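Short-chain type dehydrogenase/reductase (Mycobacterium ulcerans, PDB 3SVT) probably works as an NAD-dependent oxidoreductase of the short-chain dehydrogenase/reductase family. Local coordinates at residues A36-I40 and A84-H89; I72-T78 and Y129-H133; H93-C98 and G144-I149; T119-V124 and A163-K168. One frame throughout, in Å; residues are numbered along the deposited sequence.

From the N terminus, interaction 1 closes first, bringing helix 75-89 back onto strand 37-42. Before it closes, interaction 2 has opened at the start of that same helix, and it ends on helix 113-140, so the two cross. Interaction 3 opens just after interaction 1 has closed, pairing strands 94-97 and 144-149; it crosses interaction 2, touching it where Val-130 and Leu-131 pack on Phe-146. Interaction 4 joins helices 113-140 and 163-182 and crosses interactions 2 and 3, but follows interaction 1 in series. Together they join strand to strand, helix to sheet and helix to helix, and interactions 2 and 4 also reach the second subunit.

Interaction 1. Residues A36-I40 and A84-H89; sequences ASVMI and AVTAWH
Ser-37, at the start of strand 37-42, faces two aromatic rings carried by helix 75-89. Its CB lies over one face of the Trp-88 indole, 3.9 Å from the centroid of the six-membered ring and 23° off the normal, which makes a CH-pi contact. With OG anti to the carbonyl carbon (chi1 -70°), the hydroxyl swings toward the imidazole, where Ser-37 OG comes within 3.1 Å of His-89 CE1. The imidazole nitrogen ND1 is instead hydrogen-bonded to Thr-13. A residue as small as serine lets both rings come this close to the strand.

Val-38 turns its side chain away and offers only its backbone. Val-38 O lies 3.4 Å from Trp-88 CZ3, near the plane of the indole, so the ring edge meets the carbonyl.

Met-39 points back to the helix. Its chain runs straight to SD and then bends, which brings Met-39 CE to 3.7 Å from Ala-84 CB, while Met-39 CB packs 3.9 Å from Val-85 CG2. The flexible thioether can follow the uneven surface left by alanine and valine.

Strand and helix run almost antiparallel (158°), the helix lying against the sheet in the Rossmann-type fold. Arg-66 of the adjacent strand 64-69 adds a cation-pi contact to Trp-88, and Thr-13 of strand 13-17 touches Val-85. Val-38 and Ile-40 face the other layer of the fold, helices 22-33 and 45-57.

Interaction 2. Residues I72-T78 and Y129-H133; sequences ITNEDET and YVLKH
Glu-75 and two basic residues of helix 113-140 form the polar centre of this contact. A single oxygen is gripped twice: Glu-75 OE2 takes a 2.7 Å salt bridge from Lys-132 NZ on its syn lone pair, and its anti lone pair accepts a nearly straight bond (163°) of 2.7 Å from His-133 NE2. The imidazole reaches it with its edge. Because Glu-75 CG is anti to the backbone N and the chain beyond is extended, the side chain spans the Tyr-129 ring on its way: Glu-75 CB stands 3.7 Å from the ring centroid, over its centre, and the carboxylate lies almost parallel to the ring (4°).

The tyrosine edge meets backbone oxygen, with Ile-72 O 3.3 Å from Tyr-129 CD2. A water links the two segments, donating to Thr-73 O and accepting from Tyr-129 OH, which also bonds Arg-117 of the second subunit. Deeper down, Thr-78 uses its methyl, Thr-78 CG2 packing 3.7 Å from Val-130 CG2.

Further out, Asn-74 at the N-cap position sends its side chain along the helix, Asn-74 ND2 bonding Glu-77 OE2 at 3.0 Å. Ser-113 of the second subunit bonds both Glu-75 OE1 and Lys-132 NZ, and Val-111 O of that subunit takes a further bond from the lysine.

A carboxylate held by a lysine and a histidine N-H is probably ionised, and its charge would tend to favour a protonated His-133, though nearby Lys-132 opposes this. Since Ser-113 of the second subunit bonds both charged groups, the network spans the helix pair and the subunit interface.

Interaction 3. Residues H93-C98 and G144-I149; sequences HGVVHC and GSFVGI
Residues 94-97 and 144-149 run side by side as parallel strands (1° between their axes), neighbours in the central sheet of the Rossmann-type fold and linked by helix 113-140 in a beta-alpha-beta crossover. In the usual parallel pattern one residue bonds two on the partner: Val-95 joins Ser-145 O and Val-147 N, and His-97 joins Val-147 O and Ile-149 N. The ladder starts at Ser-145 N to His-93 O, 3.2 Å, and becomes shorter inside, with Val-147 N to Val-95 O and His-97 N to Val-147 O both 2.8 Å. Glycine suits position 94, where a CB would run up against Ser-145 O.

On the face of Val-95 and His-97, the Phe-146 ring lies alongside Val-95 and points the same way, bringing Phe-146 CE2 to 3.6 Å from Val-95 CG1. Its far end reaches His-97, Phe-146 CZ lying 3.9 Å from His-97 CB. Helix 113-140 covers this face through Val-130 and Leu-131, and the buried imidazole is satisfied by Thr-17 and Thr-127.

The face of Val-96 and Val-147 is covered by Leu-238 of helix 227-238. Ile-149 meets the residue that follows the first strand, Ile-149 CG1 lying 3.7 Å from Cys-98 SG.

Interaction 4. Residues T119-V124 and A163-K168; sequences TVDLNV and AYGVTK
Thr-167 and Asn-123 meet because of how each is turned. A chi1 of 56° puts the threonine OG1 between its backbone N and carbonyl carbon and leaves CG2 anti to that carbon; in Asn-123, CG is anti to the carbonyl carbon, which aims the amide at the hydroxyl. Asn-123 ND2 donates to Thr-167 OG1 at 2.7 Å, with the acceptor close to the amide plane and an N-H...O angle of 166°. The hydroxyl also lies within reach of backbone carbonyls one turn back, Thr-167 OG1 being 2.8 Å from Ala-163 O. The amide's other end, OD1, accepts from Gly-101 N, fixing its orientation at both ends.

Threonine fits because it can do two jobs at once. While OG1 bonds, the side chain is a knob in the hole formed by Thr-119, Val-120, Asn-123 and Val-124, its methyl against the two valines: Thr-167 CG2 is 3.7 Å from both Val-120 CG2 and Val-124 CG2. Beside it, Thr-119 CG2 touches Ala-163 CB at 3.8 Å.

Tyr-164 and Lys-168 have the Tyr-X-X-X-Lys spacing of the family signature, and Asn-123, in a wider pi-type turn, probably corresponds to the asparagine that joins them in the active site of classical members.

Helices 113-140 and 163-182 run side by side at 34°. Trp-116 covers Ala-163 and Val-166, helix 152-155 borders Tyr-164, and Val-120 of the second subunit packs against Val-120 and Val-124.

Interaction 1. Residues A36-I40 and A84-H89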
loop_
_atom_site.group_PDB
_atom_site.type_symbol
_atom_site.label_atom_id
_atom_site.label_comp_id
_atom_site.label_asym_id
_atom_site.label_seq_id
_atom_site.Cartn_x
_atom_site.Cartn_y
_atom_site.Cartn_z
ATOM N N ALA B 36 8.742 32.838 11.376
ATOM C CA ALA B 36 7.326 32.778 10.989
ATOM C C ALA B 36 6.386 33.385 12.044
ATOM O O ALA B 36 6.725 33.478 13.238
ATOM C CB ALA B 36 6.897 31.330 10.707
ATOM N N SER B 37 5.198 33.781 11.565
ATOM C CA SER B 37 4.044 34.061 12.417
ATOM C C SER B 37 3.186 32.810 12.562
ATOM O O SER B 37 2.772 32.193 11.576
ATOM C CB SER B 37 3.205 35.195 11.829
ATOM O OG SER B 37 3.913 36.412 11.931
ATOM N N VAL B 38 2.928 32.433 13.805
ATOM C CA VAL B 38 2.148 31.269 14.097
ATOM C C VAL B 38 0.961 31.639 15.000
ATOM O O VAL B 38 1.116 32.415 15.943
ATOM C CB VAL B 38 2.996 30.214 14.800
ATOM C CG1 VAL B 38 2.149 28.948 15.077
ATOM C CG2 VAL B 38 4.230 29.869 13.951
ATOM N N MET B 39 -0.208 31.083 14.692
ATOM C CA MET B 39 -1.309 30.983 15.638
ATOM C C MET B 39 -1.444 29.518 16.051
ATOM O O MET B 39 -1.613 28.623 15.190
ATOM C CB MET B 39 -2.629 31.458 15.027
ATOM C CG MET B 39 -3.741 31.611 16.064
ATOM S SD MET B 39 -5.345 32.068 15.371
ATOM C CE MET B 39 -5.093 33.836 15.166
ATOM N N ILE B 40 -1.330 29.278 17.350
ATOM C CA ILE B 40 -1.617 27.975 17.941
ATOM C C ILE B 40 -3.046 27.941 18.488
ATOM O O ILE B 40 -3.477 28.855 19.183
ATOM C CB ILE B 40 -0.650 27.582 19.073
ATOM C CG1 ILE B 40 -0.556 28.681 20.163
ATOM C CG2 ILE B 40 0.733 27.270 18.490
ATOM C CD1 ILE B 40 0.299 28.275 21.375
ATOM N N ALA B 84 -9.251 34.502 11.755
ATOM C CA ALA B 84 -8.332 35.314 12.546
ATOM C C ALA B 84 -6.899 35.166 12.079
ATOM O O ALA B 84 -6.204 36.142 11.918
ATOM C CB ALA B 84 -8.432 34.931 13.995
ATOM N N VAL B 85 -6.442 33.938 11.850
ATOM C CA VAL B 85 -5.061 33.785 11.425
ATOM C C VAL B 85 -4.812 34.379 10.038
ATOM O O VAL B 85 -3.758 34.900 9.776
ATOM C CB VAL B 85 -4.560 32.359 11.502
ATOM C CG1 VAL B 85 -5.282 31.450 10.510
ATOM C CG2 VAL B 85 -3.052 32.362 11.245
ATOM N N THR B 86 -5.803 34.295 9.166
ATOM C CA THR B 86 -5.708 34.821 7.822
ATOM C C THR B 86 -5.766 36.357 7.787
ATOM O O THR B 86 -5.053 37.011 7.022
ATOM C CB THR B 86 -6.854 34.248 6.983
ATOM O OG1 THR B 86 -6.837 32.814 7.079
ATOM C CG2 THR B 86 -6.731 34.690 5.530
ATOM N N ALA B 87 -6.634 36.914 8.621
ATOM C CA ALA B 87 -6.791 38.355 8.752
ATOM C C ALA B 87 -5.545 39.001 9.368
ATOM O O ALA B 87 -5.318 40.206 9.194
ATOM C CB ALA B 87 -8.027 38.675 9.586
ATOM N N TRP B 88 -4.736 38.202 10.066
ATOM C CA TRP B 88 -3.564 38.721 10.775
ATOM C C TRP B 88 -2.671 39.544 9.842
ATOM O O TRP B 88 -2.418 40.713 10.100
ATOM C CB TRP B 88 -2.779 37.560 11.372
ATOM C CG TRP B 88 -1.672 37.907 12.355
ATOM C CD1 TRP B 88 -1.237 39.152 12.735
ATOM C CD2 TRP B 88 -0.844 36.968 13.058
ATOM N NE1 TRP B 88 -0.202 39.033 13.646
ATOM C CE2 TRP B 88 0.052 37.703 13.858
ATOM C CE3 TRP B 88 -0.793 35.574 13.105
ATOM C CZ2 TRP B 88 0.994 37.086 14.683
ATOM C CZ3 TRP B 88 0.151 34.962 13.939
ATOM C CH2 TRP B 88 1.022 35.716 14.709
ATOM N N HIS B 89 -2.188 38.915 8.767
ATOM C CA HIS B 89 -1.383 39.601 7.737
ATOM C C HIS B 89 -1.999 39.547 6.343
ATOM O O HIS B 89 -1.435 40.125 5.405
ATOM C CB HIS B 89 0.023 39.000 7.656
ATOM C CG HIS B 89 0.782 39.085 8.938
ATOM N ND1 HIS B 89 1.097 37.971 9.687
ATOM C CD2 HIS B 89 1.264 40.154 9.620
ATOM C CE1 HIS B 89 1.751 38.350 10.771
ATOM N NE2 HIS B 89 1.863 39.669 10.756
#

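Interaction 2. Residues I72-T78 and Y129-H133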
loop_
_atom_site.group_PDB
_atom_site.type_symbol
_atom_site.label_atom_id
_atom_site.label_comp_id
_atom_site.label_asym_id
_atom_site.label_seq_id
_atom_site.Cartn_x
_atom_site.Cartn_y
_atom_site.Cartn_z
ATOM N N ILE B 72 -12.066 22.023 18.333
ATOM C CA ILE B 72 -12.151 21.705 16.909
ATOM C C ILE B 72 -13.289 20.749 16.563
ATOM O O ILE B 72 -13.494 20.493 15.392
ATOM C CB ILE B 72 -10.803 21.104 16.315
ATOM C CG1 ILE B 72 -10.483 19.760 16.944
ATOM C CG2 ILE B 72 -9.613 22.058 16.475
ATOM C CD1 ILE B 72 -9.603 18.891 16.027
ATOM N N THR B 73 -14.015 20.219 17.557
ATOM C CA THR B 73 -15.255 19.477 17.284
ATOM C C THR B 73 -16.442 20.408 17.002
ATOM O O THR B 73 -17.513 19.960 16.587
ATOM C CB THR B 73 -15.616 18.447 18.397
ATOM O OG1 THR B 73 -15.991 19.118 19.620
ATOM C CG2 THR B 73 -14.439 17.495 18.655
ATOM N N ASN B 74 -16.240 21.711 17.193
ATOM C CA ASN B 74 -17.239 22.716 16.825
ATOM C C ASN B 74 -16.722 23.488 15.613
ATOM O O ASN B 74 -15.729 24.193 15.707
ATOM C CB ASN B 74 -17.492 23.681 17.995
ATOM C CG ASN B 74 -18.053 22.986 19.231
ATOM O OD1 ASN B 74 -18.658 21.897 19.152
ATOM N ND2 ASN B 74 -17.869 23.625 20.393
ATOM N N GLU B 75 -17.388 23.348 14.473
ATOM C CA GLU B 75 -16.882 23.909 13.222
ATOM C C GLU B 75 -16.833 25.439 13.220
ATOM O O GLU B 75 -15.976 26.045 12.586
ATOM C CB GLU B 75 -17.744 23.433 12.041
ATOM C CG GLU B 75 -17.286 23.942 10.670
ATOM C CD GLU B 75 -18.140 23.445 9.508
ATOM O OE1 GLU B 75 -19.178 22.761 9.729
ATOM O OE2 GLU B 75 -17.771 23.770 8.364
ATOM N N ASP B 76 -17.783 26.058 13.900
ATOM C CA ASP B 76 -17.840 27.521 13.967
ATOM C C ASP B 76 -16.576 28.053 14.631
ATOM O O ASP B 76 -16.011 29.055 14.191
ATOM C CB ASP B 76 -19.094 28.003 14.724
ATOM C CG ASP B 76 -19.221 27.385 16.120
ATOM O OD1 ASP B 76 -18.616 26.309 16.409
ATOM O OD2 ASP B 76 -19.959 27.966 16.934
ATOM N N GLU B 77 -16.117 27.358 15.668
ATOM C CA GLU B 77 -14.918 27.784 16.397
ATOM C C GLU B 77 -13.670 27.659 15.546
ATOM O O GLU B 77 -12.833 28.563 15.541
ATOM C CB GLU B 77 -14.749 26.990 17.682
ATOM C CG GLU B 77 -15.827 27.265 18.692
ATOM C CD GLU B 77 -15.495 26.692 20.054
ATOM O OE1 GLU B 77 -14.306 26.657 20.434
ATOM O OE2 GLU B 77 -16.421 26.280 20.747
ATOM N N THR B 78 -13.575 26.543 14.814
ATOM C CA THR B 78 -12.520 26.318 13.791
ATOM C C THR B 78 -12.531 27.384 12.686
ATOM O O THR B 78 -11.494 27.933 12.320
ATOM C CB THR B 78 -12.699 24.901 13.162
ATOM O OG1 THR B 78 -12.595 23.915 14.207
ATOM C CG2 THR B 78 -11.652 24.603 12.051
ATOM N N TYR B 129 -13.085 19.859 9.414
ATOM C CA TYR B 129 -13.368 21.291 9.607
ATOM C C TYR B 129 -12.110 22.143 9.398
ATOM O O TYR B 129 -12.154 23.176 8.708
ATOM C CB TYR B 129 -13.994 21.602 10.960
ATOM C CG TYR B 129 -15.186 20.768 11.343
ATOM C CD1 TYR B 129 -16.092 20.321 10.404
ATOM C CD2 TYR B 129 -15.408 20.439 12.664
ATOM C CE1 TYR B 129 -17.178 19.564 10.782
ATOM C CE2 TYR B 129 -16.473 19.686 13.035
ATOM C CZ TYR B 129 -17.354 19.243 12.093
ATOM O OH TYR B 129 -18.436 18.479 12.487
ATOM N N VAL B 130 -10.999 21.714 9.991
ATOM C CA VAL B 130 -9.753 22.443 9.848
ATOM C C VAL B 130 -9.330 22.552 8.388
ATOM O O VAL B 130 -8.973 23.632 7.922
ATOM C CB VAL B 130 -8.625 21.829 10.707
ATOM C CG1 VAL B 130 -7.283 22.469 10.378
ATOM C CG2 VAL B 130 -8.936 22.047 12.211
ATOM N N LEU B 131 -9.407 21.440 7.662
ATOM C CA LEU B 131 -8.990 21.414 6.262
ATOM C C LEU B 131 -9.936 22.232 5.354
ATOM O O LEU B 131 -9.473 23.001 4.516
ATOM C CB LEU B 131 -8.897 19.978 5.784
ATOM C CG LEU B 131 -8.453 19.691 4.329
ATOM C CD1 LEU B 131 -6.952 19.839 4.066
ATOM C CD2 LEU B 131 -8.877 18.317 3.966
ATOM N N LYS B 132 -11.250 22.046 5.530
ATOM C CA LYS B 132 -12.267 22.758 4.768
ATOM C C LYS B 132 -11.984 24.245 4.783
ATOM O O LYS B 132 -11.861 24.873 3.739
ATOM C CB LYS B 132 -13.641 22.479 5.381
ATOM C CG LYS B 132 -14.871 23.116 4.692
ATOM C CD LYS B 132 -16.136 22.647 5.367
ATOM C CE LYS B 132 -17.378 23.432 4.977
ATOM N NZ LYS B 132 -18.553 23.022 5.840
ATOM N N HIS B 133 -11.870 24.806 5.983
ATOM C CA HIS B 133 -11.788 26.249 6.118
ATOM C C HIS B 133 -10.398 26.798 5.840
ATOM O O HIS B 133 -10.254 27.876 5.225
ATOM C CB HIS B 133 -12.344 26.682 7.483
ATOM C CG HIS B 133 -13.816 26.444 7.611
ATOM N ND1 HIS B 133 -14.749 27.316 7.097
ATOM C CD2 HIS B 133 -14.517 25.407 8.134
ATOM C CE1 HIS B 133 -15.962 26.843 7.320
ATOM N NE2 HIS B 133 -15.851 25.681 7.946
HETATM O O HOH W 1 -18.443 17.782 15.083
#

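Interaction 3. Residues H93-C98 and G144-I149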
loop_
_atom_site.group_PDB
_atom_site.type_symbol
_atom_site.label_atom_id
_atom_site.label_comp_id
_atom_site.label_asym_id
_atom_site.label_seq_id
_atom_site.Cartn_x
_atom_site.Cartn_y
_atom_site.Cartn_z
ATOM N N HIS B 93 -0.280 30.815 4.916
ATOM C CA HIS B 93 0.694 30.068 4.130
ATOM C C HIS B 93 0.619 28.569 4.386
ATOM O O HIS B 93 1.019 27.769 3.549
ATOM C CB HIS B 93 2.101 30.588 4.407
ATOM C CG HIS B 93 2.330 31.955 3.858
ATOM N ND1 HIS B 93 2.020 33.101 4.561
ATOM C CD2 HIS B 93 2.746 32.363 2.634
ATOM C CE1 HIS B 93 2.292 34.158 3.813
ATOM N NE2 HIS B 93 2.732 33.735 2.639
ATOM N N GLY B 94 0.132 28.169 5.541
ATOM C CA GLY B 94 0.076 26.741 5.792
ATOM C C GLY B 94 -0.526 26.377 7.114
ATOM O O GLY B 94 -0.817 27.243 7.935
ATOM N N VAL B 95 -0.665 25.072 7.308
ATOM C CA VAL B 95 -1.289 24.529 8.490
ATOM C C VAL B 95 -0.563 23.270 8.842
ATOM O O VAL B 95 -0.213 22.493 7.959
ATOM C CB VAL B 95 -2.801 24.145 8.232
ATOM C CG1 VAL B 95 -3.412 23.462 9.441
ATOM C CG2 VAL B 95 -3.607 25.361 7.871
ATOM N N VAL B 96 -0.368 23.063 10.136
ATOM C CA VAL B 96 0.030 21.779 10.671
ATOM C C VAL B 96 -0.999 21.362 11.707
ATOM O O VAL B 96 -1.183 22.043 12.751
ATOM C CB VAL B 96 1.422 21.817 11.299
ATOM C CG1 VAL B 96 1.880 20.366 11.634
ATOM C CG2 VAL B 96 2.439 22.492 10.358
ATOM N N HIS B 97 -1.683 20.258 11.418
ATOM C CA HIS B 97 -2.817 19.820 12.209
ATOM C C HIS B 97 -2.384 18.670 13.120
ATOM O O HIS B 97 -2.250 17.521 12.690
ATOM C CB HIS B 97 -4.023 19.488 11.302
ATOM C CG HIS B 97 -5.189 18.875 12.025
ATOM N ND1 HIS B 97 -5.889 19.536 13.016
ATOM C CD2 HIS B 97 -5.756 17.646 11.922
ATOM C CE1 HIS B 97 -6.839 18.746 13.485
ATOM N NE2 HIS B 97 -6.791 17.600 12.827
ATOM N N CYS B 98 -2.124 19.012 14.381
ATOM C CA CYS B 98 -1.695 18.042 15.386
ATOM C C CYS B 98 -2.765 17.700 16.414
ATOM O O CYS B 98 -2.559 16.756 17.223
ATOM C CB CYS B 98 -0.482 18.561 16.148
ATOM S SG CYS B 98 0.716 19.367 15.115
ATOM N N GLY B 144 -0.499 27.077 -0.882
ATOM C CA GLY B 144 0.010 26.864 0.469
ATOM C C GLY B 144 0.214 25.397 0.725
ATOM O O GLY B 144 0.204 24.604 -0.211
ATOM N N SER B 145 0.394 25.026 1.993
ATOM C CA SER B 145 0.780 23.656 2.351
ATOM C C SER B 145 0.120 23.192 3.645
ATOM O O SER B 145 0.299 23.819 4.684
ATOM C CB SER B 145 2.325 23.560 2.493
ATOM O OG SER B 145 2.708 22.253 2.935
ATOM N N PHE B 146 -0.647 22.104 3.575
ATOM C CA PHE B 146 -1.370 21.590 4.728
ATOM C C PHE B 146 -0.677 20.278 5.143
ATOM O O PHE B 146 -0.493 19.402 4.317
ATOM C CB PHE B 146 -2.832 21.321 4.355
ATOM C CG PHE B 146 -3.699 20.954 5.522
ATOM C CD1 PHE B 146 -3.632 19.686 6.094
ATOM C CD2 PHE B 146 -4.589 21.891 6.064
ATOM C CE1 PHE B 146 -4.434 19.357 7.188
ATOM C CE2 PHE B 146 -5.386 21.569 7.150
ATOM C CZ PHE B 146 -5.312 20.308 7.716
ATOM N N VAL B 147 -0.288 20.161 6.396
ATOM C CA VAL B 147 0.313 18.950 6.903
ATOM C C VAL B 147 -0.545 18.367 8.036
ATOM O O VAL B 147 -0.727 18.981 9.110
ATOM C CB VAL B 147 1.747 19.235 7.415
ATOM C CG1 VAL B 147 2.426 17.924 7.956
ATOM C CG2 VAL B 147 2.579 19.905 6.308
ATOM N N GLY B 148 -1.059 17.176 7.808
ATOM C CA GLY B 148 -1.810 16.463 8.813
ATOM C C GLY B 148 -0.938 15.507 9.590
ATOM O O GLY B 148 -0.161 14.729 9.007
ATOM N N ILE B 149 -1.066 15.538 10.909
ATOM C CA ILE B 149 -0.326 14.581 11.746
ATOM C C ILE B 149 -1.177 13.355 12.066
ATOM O O ILE B 149 -2.158 13.436 12.801
ATOM C CB ILE B 149 0.172 15.186 13.050
ATOM C CG1 ILE B 149 0.952 16.481 12.781
ATOM C CG2 ILE B 149 1.028 14.142 13.810
ATOM C CD1 ILE B 149 2.223 16.296 11.991
#

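Interaction 4. Residues T119-V124 and A163-K168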
loop_
_atom_site.group_PDB
_atom_site.type_symbol
_atom_site.label_atom_id
_atom_site.label_comp_id
_atom_site.label_asym_id
_atom_site.label_seq_id
_atom_site.Cartn_x
_atom_site.Cartn_y
_atom_site.Cartn_z
ATOM N N THR B 119 -13.715 9.947 19.826
ATOM C CA THR B 119 -12.523 9.818 18.963
ATOM C C THR B 119 -12.806 10.067 17.484
ATOM O O THR B 119 -12.023 10.736 16.820
ATOM C CB THR B 119 -11.862 8.463 19.161
ATOM O OG1 THR B 119 -11.625 8.306 20.551
ATOM C CG2 THR B 119 -10.514 8.383 18.423
ATOM N N VAL B 120 -13.914 9.535 16.964
ATOM C CA VAL B 120 -14.274 9.771 15.574
ATOM C C VAL B 120 -14.573 11.263 15.318
ATOM O O VAL B 120 -14.156 11.838 14.305
ATOM C CB VAL B 120 -15.488 8.883 15.159
ATOM C CG1 VAL B 120 -16.030 9.318 13.824
ATOM C CG2 VAL B 120 -15.108 7.421 15.143
ATOM N N ASP B 121 -15.298 11.886 16.253
ATOM C CA ASP B 121 -15.671 13.265 16.101
ATOM C C ASP B 121 -14.398 14.128 16.091
ATOM O O ASP B 121 -14.216 14.977 15.232
ATOM C CB ASP B 121 -16.650 13.655 17.202
ATOM C CG ASP B 121 -17.352 15.002 16.947
ATOM O OD1 ASP B 121 -17.663 15.379 15.785
ATOM O OD2 ASP B 121 -17.608 15.668 17.954
ATOM N N LEU B 122 -13.505 13.865 17.023
ATOM C CA LEU B 122 -12.282 14.644 17.141
ATOM C C LEU B 122 -11.360 14.518 15.936
ATOM O O LEU B 122 -10.928 15.535 15.345
ATOM C CB LEU B 122 -11.532 14.228 18.397
ATOM C CG LEU B 122 -10.274 15.017 18.722
ATOM C CD1 LEU B 122 -10.518 16.568 18.627
ATOM C CD2 LEU B 122 -9.800 14.593 20.116
ATOM N N ASN B 123 -11.079 13.274 15.553
ATOM C CA ASN B 123 -10.114 12.996 14.508
ATOM C C ASN B 123 -10.685 13.194 13.111
ATOM O O ASN B 123 -10.080 13.883 12.290
ATOM C CB ASN B 123 -9.560 11.577 14.661
ATOM C CG ASN B 123 -8.659 11.408 15.886
ATOM O OD1 ASN B 123 -8.384 12.349 16.637
ATOM N ND2 ASN B 123 -8.204 10.187 16.097
ATOM N N VAL B 124 -11.848 12.603 12.844
ATOM C CA VAL B 124 -12.428 12.634 11.505
ATOM C C VAL B 124 -13.117 13.975 11.208
ATOM O O VAL B 124 -12.798 14.648 10.240
ATOM C CB VAL B 124 -13.412 11.453 11.284
ATOM C CG1 VAL B 124 -13.868 11.411 9.829
ATOM C CG2 VAL B 124 -12.748 10.120 11.669
ATOM N N ALA B 163 -10.456 2.853 18.059
ATOM C CA ALA B 163 -10.733 3.922 17.079
ATOM C C ALA B 163 -9.494 4.697 16.592
ATOM O O ALA B 163 -9.553 5.394 15.596
ATOM C CB ALA B 163 -11.764 4.899 17.664
ATOM N N TYR B 164 -8.389 4.630 17.322
ATOM C CA TYR B 164 -7.216 5.444 16.977
ATOM C C TYR B 164 -6.728 5.216 15.540
ATOM O O TYR B 164 -6.726 6.151 14.715
ATOM C CB TYR B 164 -6.081 5.233 18.003
ATOM C CG TYR B 164 -4.961 6.277 17.905
ATOM C CD1 TYR B 164 -5.251 7.644 17.863
ATOM C CD2 TYR B 164 -3.626 5.892 17.834
ATOM C CE1 TYR B 164 -4.233 8.607 17.759
ATOM C CE2 TYR B 164 -2.604 6.844 17.732
ATOM C CZ TYR B 164 -2.908 8.190 17.697
ATOM O OH TYR B 164 -1.896 9.126 17.602
ATOM N N GLY B 165 -6.333 3.991 15.220
ATOM C CA GLY B 165 -5.796 3.707 13.886
ATOM C C GLY B 165 -6.863 3.795 12.802
ATOM O O GLY B 165 -6.581 4.202 11.653
ATOM N N VAL B 166 -8.086 3.412 13.171
ATOM C CA VAL B 166 -9.233 3.479 12.280
ATOM C C VAL B 166 -9.418 4.930 11.826
ATOM O O VAL B 166 -9.493 5.217 10.621
ATOM C CB VAL B 166 -10.498 2.997 13.012
ATOM C CG1 VAL B 166 -11.747 3.299 12.216
ATOM C CG2 VAL B 166 -10.391 1.490 13.384
ATOM N N THR B 167 -9.473 5.858 12.776
ATOM C CA THR B 167 -9.731 7.263 12.422
ATOM C C THR B 167 -8.531 7.891 11.772
ATOM O O THR B 167 -8.685 8.698 10.867
ATOM C CB THR B 167 -10.150 8.140 13.631
ATOM O OG1 THR B 167 -9.153 8.053 14.652
ATOM C CG2 THR B 167 -11.542 7.713 14.194
ATOM N N LYS B 168 -7.331 7.551 12.224
ATOM C CA LYS B 168 -6.132 8.119 11.603
ATOM C C LYS B 168 -6.005 7.635 10.142
ATOM O O LYS B 168 -5.566 8.389 9.289
ATOM C CB LYS B 168 -4.877 7.839 12.443
ATOM C CG LYS B 168 -4.757 8.748 13.692
ATOM C CD LYS B 168 -4.895 10.250 13.328
ATOM C CE LYS B 168 -4.195 11.188 14.355
ATOM N NZ LYS B 168 -4.547 10.895 15.775
#